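Local coordinates for hypothetical protein Atu2144 (Agrobacterium tumefaciens, PDB 2ODF) that is of unknown function but belongs to the N-formylglutamate amidohydrolase family and so probably hydrolyses an amide or peptide-like bond, at residues F82-L85 / V86-N90; N175-R178 / L179-M183; L230-N233 / E234-A238. All coordinates share one frame; numbering follows the deposited sequence.

Interaction 1. Residues F82-L85 / V86-N90; sequences FSRL and VYDCN
Val86 opens the second segment by closing a beta turn on Ser83: its backbone N gives a hydrogen bond of 3.0 Å to Ser83 O. Ser83 also forms an ST turn, its OG accepting from Leu85 N at 2.9 Å, and the same hydroxyl is tied to Ala57 O. Tyr87 N makes a weak, longer bond to Ser83 O. A water hydrogen-bonds to both Phe82 O and Tyr87 O and so bridges the two segments. The Tyr87 ring packs on helix 116-143 and meets the ring of Tyr127, while its OH bonds to Arg91 O. Asp88 forms an Asx turn, with OD1 accepting from Asn90 N at 3.0 Å. That oxygen also bonds to His33 NE2. CG of Asp88 stands anti to the backbone N (chi1 -171°), which sets the carboxylate alongside the Arg84 side chain, both pointing the same way. The Arg84 chain bends at chi3 and delivers one end of its guanidinium. The two flat groups are turned 75° apart, and the salt bridge runs through NH2 alone. Arg84 NH2 lies 2.9 Å from Asp88 OD2, on its syn side but out of both planes, and the bond is bent (132°).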
loop_
_atom_site.group_PDB
_atom_site.type_symbol
_atom_site.label_atom_id
_atom_site.label_comp_id
_atom_site.label_asym_id
_atom_site.label_seq_id
_atom_site.Cartn_x
_atom_site.Cartn_y
_atom_site.Cartn_z
ATOM N N PHE A 82 1.571 -11.492 11.984
ATOM C CA PHE A 82 2.942 -11.664 11.518
ATOM C C PHE A 82 3.839 -10.513 11.897
ATOM O O PHE A 82 3.364 -9.402 12.192
ATOM C CB PHE A 82 2.958 -11.909 9.982
ATOM C CG PHE A 82 2.165 -13.128 9.591
ATOM C CD1 PHE A 82 2.750 -14.377 9.572
ATOM C CD2 PHE A 82 0.803 -13.025 9.372
ATOM C CE1 PHE A 82 1.991 -15.495 9.303
ATOM C CE2 PHE A 82 0.058 -14.116 9.094
ATOM C CZ PHE A 82 0.644 -15.353 9.058
ATOM N N SER A 83 5.145 -10.806 11.893
ATOM C CA SER A 83 6.162 -9.954 12.467
ATOM C C SER A 83 6.312 -8.607 11.796
ATOM O O SER A 83 6.259 -8.493 10.538
ATOM C CB SER A 83 7.523 -10.645 12.416
ATOM O OG SER A 83 8.539 -9.803 12.919
ATOM N N ARG A 84 6.567 -7.615 12.647
ATOM C CA ARG A 84 6.923 -6.257 12.234
ATOM C C ARG A 84 8.219 -6.239 11.395
ATOM O O ARG A 84 8.543 -5.214 10.775
ATOM C CB ARG A 84 7.124 -5.358 13.464
ATOM C CG ARG A 84 8.331 -5.775 14.371
ATOM C CD ARG A 84 8.523 -4.850 15.552
ATOM N NE ARG A 84 8.773 -3.480 15.125
ATOM C CZ ARG A 84 9.054 -2.463 15.926
ATOM N NH1 ARG A 84 9.097 -2.627 17.236
ATOM N NH2 ARG A 84 9.257 -1.264 15.409
ATOM N N LEU A 85 9.000 -7.319 11.462
ATOM C CA LEU A 85 10.201 -7.424 10.607
ATOM C C LEU A 85 9.861 -7.523 9.132
ATOM O O LEU A 85 10.641 -7.041 8.297
ATOM C CB LEU A 85 11.076 -8.598 11.001
ATOM C CG LEU A 85 11.824 -8.490 12.328
ATOM C CD1 LEU A 85 12.358 -9.861 12.663
ATOM C CD2 LEU A 85 12.906 -7.487 12.269
ATOM N N VAL A 86 8.717 -8.129 8.806
ATOM C CA VAL A 86 8.266 -8.237 7.437
ATOM C C VAL A 86 7.589 -6.926 6.996
ATOM O O VAL A 86 7.918 -6.351 5.956
ATOM C CB VAL A 86 7.341 -9.459 7.217
ATOM C CG1 VAL A 86 6.942 -9.561 5.727
ATOM C CG2 VAL A 86 8.076 -10.744 7.631
ATOM N N TYR A 87 6.676 -6.430 7.820
ATOM C CA TYR A 87 6.077 -5.115 7.591
ATOM C C TYR A 87 5.653 -4.562 8.948
ATOM O O TYR A 87 4.848 -5.199 9.657
ATOM C CB TYR A 87 4.874 -5.143 6.605
ATOM C CG TYR A 87 4.514 -3.735 6.182
ATOM C CD1 TYR A 87 3.988 -2.831 7.105
ATOM C CD2 TYR A 87 4.777 -3.267 4.899
ATOM C CE1 TYR A 87 3.727 -1.515 6.757
ATOM C CE2 TYR A 87 4.498 -1.949 4.548
ATOM C CZ TYR A 87 3.987 -1.068 5.501
ATOM O OH TYR A 87 3.724 0.270 5.212
ATOM N N ASP A 88 6.184 -3.394 9.306
ATOM C CA ASP A 88 5.800 -2.715 10.543
ATOM C C ASP A 88 4.517 -1.944 10.280
ATOM O O ASP A 88 4.533 -0.872 9.686
ATOM C CB ASP A 88 6.910 -1.776 11.041
ATOM C CG ASP A 88 6.624 -1.223 12.435
ATOM O OD1 ASP A 88 5.433 -1.185 12.833
ATOM O OD2 ASP A 88 7.589 -0.843 13.128
ATOM N N CYS A 89 3.397 -2.516 10.709
ATOM C CA CYS A 89 2.092 -1.933 10.396
ATOM C C CYS A 89 1.852 -0.578 11.063
ATOM O O CYS A 89 0.881 0.101 10.734
ATOM C CB CYS A 89 0.992 -2.911 10.724
ATOM S SG CYS A 89 0.876 -4.215 9.532
ATOM N N ASN A 90 2.729 -0.178 11.978
ATOM C CA ASN A 90 2.674 1.167 12.541
ATOM C C ASN A 90 3.558 2.134 11.746
ATOM O O ASN A 90 3.981 3.135 12.278
ATOM C CB ASN A 90 3.116 1.171 14.025
ATOM C CG ASN A 90 2.687 2.446 14.772
ATOM O OD1 ASN A 90 1.731 3.110 14.391
ATOM N ND2 ASN A 90 3.375 2.755 15.855
HETATM O O HOH W 1 3.296 -7.134 10.625
#

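Interaction 2. Residues N175-R178 / L179-M183; sequences NDSR and LADAM
Ser177 and Asp181 meet across the first turn of helix 178-186. The chain enters this helix from the loop that follows strand 169-172, and Ser177 holds the N-cap position. Asp181 N bonds to Ser177 O at 2.7 Å. One residue on, Ala182 N bonds to Arg178 O at 3.2 Å. A water joins the two segments as well, donating to Asp176 O and accepting from Ala180 N.

The Ser177 side chain makes no capping bond. Its OG lies between the backbone N and the carbonyl carbon (chi1 67°) and points to Asp181 instead. There Ser177 OG donates to Asp181 OD2 at 2.8 Å, coming from above the carboxylate plane. The other oxygen, Asp181 OD1, forms a salt bridge with Arg196, so the carboxylate is held at both ends.

The start of the helix is also marked by an Asx turn: Asp176 OD1 accepts from Arg178 N at 3.1 Å. The Arg178 side chain bends at chi3 (-66°) and curls back to the same aspartate. Its NE and NH2 take one carboxylate oxygen each, a two-pronged salt bridge. Arg178 NE reaches Asp176 OD1 at 2.9 Å, and Arg178 NH2 reaches Asp176 OD2 at 2.9 Å. Both acceptors lie in the guanidinium plane. Asp176 OD1 thus takes two donors, and Arg178 N and NE approach it from opposite faces of the carboxylate. Arg178 NH2 has a further acceptor in Gly218 O.

Leu179 and Met183 lie on a buried side of the helix. Both pack on Val222 of strand 220-227, and in helix 234-256 Leu179 meets Leu252 while Met183 meets Met248 and Ala251.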
loop_
_atom_site.group_PDB
_atom_site.type_symbol
_atom_site.label_atom_id
_atom_site.label_comp_id
_atom_site.label_asym_id
_atom_site.label_seq_id
_atom_site.Cartn_x
_atom_site.Cartn_y
_atom_site.Cartn_z
ATOM N N ASN A 175 -1.754 14.850 17.891
ATOM C CA ASN A 175 -2.323 16.196 18.054
ATOM C C ASN A 175 -3.604 16.263 18.889
ATOM O O ASN A 175 -4.139 17.363 19.140
ATOM C CB ASN A 175 -2.486 16.896 16.680
ATOM C CG ASN A 175 -3.550 16.248 15.749
ATOM O OD1 ASN A 175 -4.546 15.632 16.197
ATOM N ND2 ASN A 175 -3.354 16.437 14.425
ATOM N N ASP A 176 -4.109 15.098 19.307
ATOM C CA ASP A 176 -5.197 15.006 20.238
ATOM C C ASP A 176 -4.703 14.425 21.553
ATOM O O ASP A 176 -4.429 13.208 21.652
ATOM C CB ASP A 176 -6.296 14.138 19.643
ATOM C CG ASP A 176 -7.444 13.887 20.604
ATOM O OD1 ASP A 176 -7.531 14.489 21.701
ATOM O OD2 ASP A 176 -8.282 13.060 20.227
ATOM N N SER A 177 -4.617 15.275 22.569
ATOM C CA SER A 177 -4.088 14.852 23.880
ATOM C C SER A 177 -5.134 14.534 24.949
ATOM O O SER A 177 -4.772 14.358 26.110
ATOM C CB SER A 177 -3.166 15.958 24.436
ATOM O OG SER A 177 -3.936 17.117 24.739
ATOM N N ARG A 178 -6.410 14.483 24.580
ATOM C CA ARG A 178 -7.478 14.492 25.576
ATOM C C ARG A 178 -7.396 13.263 26.497
ATOM O O ARG A 178 -7.346 13.397 27.716
ATOM C CB ARG A 178 -8.870 14.558 24.922
ATOM C CG ARG A 178 -9.203 15.865 24.196
ATOM C CD ARG A 178 -10.515 15.742 23.408
ATOM N NE ARG A 178 -10.388 14.781 22.302
ATOM C CZ ARG A 178 -11.397 14.229 21.644
ATOM N NH1 ARG A 178 -12.650 14.502 21.963
ATOM N NH2 ARG A 178 -11.157 13.360 20.673
ATOM N N LEU A 179 -7.417 12.073 25.922
ATOM C CA LEU A 179 -7.310 10.859 26.744
ATOM C C LEU A 179 -5.973 10.782 27.456
ATOM O O LEU A 179 -5.913 10.439 28.634
ATOM C CB LEU A 179 -7.556 9.596 25.925
ATOM C CG LEU A 179 -7.558 8.252 26.691
ATOM C CD1 LEU A 179 -8.401 8.271 27.962
ATOM C CD2 LEU A 179 -8.018 7.109 25.741
ATOM N N ALA A 180 -4.896 11.112 26.754
ATOM C CA ALA A 180 -3.568 11.061 27.332
ATOM C C ALA A 180 -3.487 11.953 28.574
ATOM O O ALA A 180 -2.963 11.542 29.604
ATOM C CB ALA A 180 -2.499 11.500 26.293
ATOM N N ASP A 181 -3.959 13.191 28.434
ATOM C CA ASP A 181 -3.958 14.164 29.527
ATOM C C ASP A 181 -4.701 13.619 30.737
ATOM O O ASP A 181 -4.230 13.748 31.859
ATOM C CB ASP A 181 -4.633 15.479 29.099
ATOM C CG ASP A 181 -3.800 16.306 28.120
ATOM O OD1 ASP A 181 -2.588 16.045 27.965
ATOM O OD2 ASP A 181 -4.370 17.236 27.474
ATOM N N ALA A 182 -5.879 13.047 30.504
ATOM C CA ALA A 182 -6.688 12.457 31.555
ATOM C C ALA A 182 -5.933 11.314 32.252
ATOM O O ALA A 182 -5.963 11.209 33.481
ATOM C CB ALA A 182 -8.017 11.944 30.989
ATOM N N MET A 183 -5.277 10.453 31.477
ATOM C CA MET A 183 -4.522 9.321 32.031
ATOM C C MET A 183 -3.257 9.777 32.775
ATOM O O MET A 183 -2.910 9.239 33.851
ATOM C CB MET A 183 -4.140 8.326 30.918
ATOM C CG MET A 183 -5.297 7.485 30.401
ATOM S SD MET A 183 -4.961 6.293 29.050
ATOM C CE MET A 183 -4.123 4.964 29.976
HETATM O O HOH W 2 -4.829 11.423 23.670
#

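Interaction 3. Residues L230-N233 / E234-A238; sequences LIAN and EGEQA
Asn233 and Glu236 meet at the start of helix 234-256, where Asn233 is the N-cap. Asn233 CG is tucked in over its own backbone, flanked by N and C (chi1 54°), and this turns OD1 forward over the first turn. Asn233 OD1 accepts from Glu236 N at 3.1 Å, nearly in line with its own C=O. The bond caps one of the N-H groups of the first turn.

The Glu236 side chain runs back toward the residues before the helix. Its CG lies beside the backbone N, and the chain is extended beyond it (chi2 167°). It crosses the Asn233 side chain at about a right angle, with Glu236 CG 3.3 Å from Asn233 OD1. At its end, Glu236 OE1 accepts from Ala232 N at 2.8 Å and also touches the Ala232 methyl. The carboxylate thus holds the backbone just ahead of the cap. Its negative charge near the N-terminus of the helix would probably be favoured by the helix dipole.

Gln237 is also extended beyond CG. Its backbone N bonds to Asn233 O at 3.0 Å, the first regular helical bond here. The side chain passes close to that carbonyl, with Gln237 CG 3.0 Å from Asn233 O. Its amide then reaches farther back: Gln237 NE2 donates to Ile231 O at 3.0 Å, with an N-H...O angle of 161°. The oxygen lies in the amide plane, but the donor stands above the plane of the Ile231 carbonyl. Nearby, Ile231 CB touches Gln237 CG.

This surface turn carries the chain from strand 220-227 into the last helix. Helix 62-73 packs against it, with Val65 against Ile231 and Ala64 and Leu68 against Gln237.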
loop_
_atom_site.group_PDB
_atom_site.type_symbol
_atom_site.label_atom_id
_atom_site.label_comp_id
_atom_site.label_asym_id
_atom_site.label_seq_id
_atom_site.Cartn_x
_atom_site.Cartn_y
_atom_site.Cartn_z
ATOM N N LEU A 230 8.138 -5.793 32.612
ATOM C CA LEU A 230 7.007 -5.707 33.512
ATOM C C LEU A 230 5.890 -6.651 33.094
ATOM O O LEU A 230 4.932 -6.858 33.828
ATOM C CB LEU A 230 6.483 -4.268 33.557
ATOM C CG LEU A 230 7.442 -3.198 34.067
ATOM C CD1 LEU A 230 6.861 -1.795 33.779
ATOM C CD2 LEU A 230 7.747 -3.397 35.553
ATOM N N ILE A 231 5.985 -7.214 31.900
ATOM C CA ILE A 231 4.915 -8.083 31.416
ATOM C C ILE A 231 5.449 -9.382 30.854
ATOM O O ILE A 231 4.986 -9.870 29.809
ATOM C CB ILE A 231 4.001 -7.327 30.409
ATOM C CG1 ILE A 231 4.831 -6.754 29.252
ATOM C CG2 ILE A 231 3.204 -6.229 31.154
ATOM C CD1 ILE A 231 4.012 -6.005 28.208
ATOM N N ALA A 232 6.390 -9.974 31.586
ATOM C CA ALA A 232 7.130 -11.123 31.068
ATOM C C ALA A 232 6.473 -12.474 31.353
ATOM O O ALA A 232 6.837 -13.462 30.730
ATOM C CB ALA A 232 8.563 -11.098 31.590
ATOM N N ASN A 233 5.525 -12.542 32.282
ATOM C CA ASN A 233 4.776 -13.773 32.532
ATOM C C ASN A 233 3.303 -13.464 32.759
ATOM O O ASN A 233 2.909 -12.302 32.750
ATOM C CB ASN A 233 5.380 -14.572 33.701
ATOM C CG ASN A 233 5.519 -13.754 34.960
ATOM O OD1 ASN A 233 4.561 -13.169 35.436
ATOM N ND2 ASN A 233 6.729 -13.709 35.510
ATOM N N GLU A 234 2.492 -14.497 32.940
ATOM C CA GLU A 234 1.053 -14.317 33.082
ATOM C C GLU A 234 0.629 -13.465 34.270
ATOM O O GLU A 234 -0.287 -12.680 34.143
ATOM C CB GLU A 234 0.322 -15.646 33.185
ATOM C CG GLU A 234 -0.116 -16.221 31.865
ATOM C CD GLU A 234 0.834 -17.279 31.340
ATOM O OE1 GLU A 234 1.994 -17.336 31.836
ATOM O OE2 GLU A 234 0.411 -18.049 30.430
ATOM N N GLY A 235 1.274 -13.632 35.420
ATOM C CA GLY A 235 0.916 -12.842 36.616
ATOM C C GLY A 235 1.190 -11.362 36.451
ATOM O O GLY A 235 0.341 -10.521 36.799
ATOM N N GLU A 236 2.361 -11.051 35.897
ATOM C CA GLU A 236 2.782 -9.668 35.617
ATOM C C GLU A 236 1.868 -9.043 34.595
ATOM O O GLU A 236 1.504 -7.875 34.720
ATOM C CB GLU A 236 4.222 -9.617 35.120
ATOM C CG GLU A 236 5.287 -10.028 36.166
ATOM C CD GLU A 236 6.672 -10.258 35.557
ATOM O OE1 GLU A 236 6.862 -10.021 34.340
ATOM O OE2 GLU A 236 7.594 -10.660 36.300
ATOM N N GLN A 237 1.504 -9.814 33.581
ATOM C CA GLN A 237 0.552 -9.355 32.558
ATOM C C GLN A 237 -0.799 -8.989 33.157
ATOM O O GLN A 237 -1.353 -7.894 32.892
ATOM C CB GLN A 237 0.418 -10.404 31.429
ATOM C CG GLN A 237 1.739 -10.538 30.584
ATOM C CD GLN A 237 1.903 -11.880 29.880
ATOM O OE1 GLN A 237 1.019 -12.744 29.937
ATOM N NE2 GLN A 237 3.049 -12.054 29.207
ATOM N N ALA A 238 -1.317 -9.880 33.995
ATOM C CA ALA A 238 -2.595 -9.650 34.691
ATOM C C ALA A 238 -2.519 -8.403 35.567
ATOM O O ALA A 238 -3.453 -7.592 35.604
ATOM C CB ALA A 238 -2.979 -10.888 35.556
#

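In the fold
The three contacts are local and come in series along the chain. Their centres form a wide triangle: interactions 1 and 2 are about 27 Å apart, 1 and 3 about 24 Å, and 2 and 3 about 26 Å. None touches another. Interaction 1 is buried in the loop after strand 77-80, while interaction 2 is partly buried and interaction 3 is at the surface. Strands 77-80, 169-172 and 220-227, which precede them, all belong to the seven-stranded mixed sheet. Interactions 2 and 3 both start helices, and helix 234-256, begun at interaction 3, packs farther along against helix 178-186 of interaction 2. Together they mark three exits from one sheet.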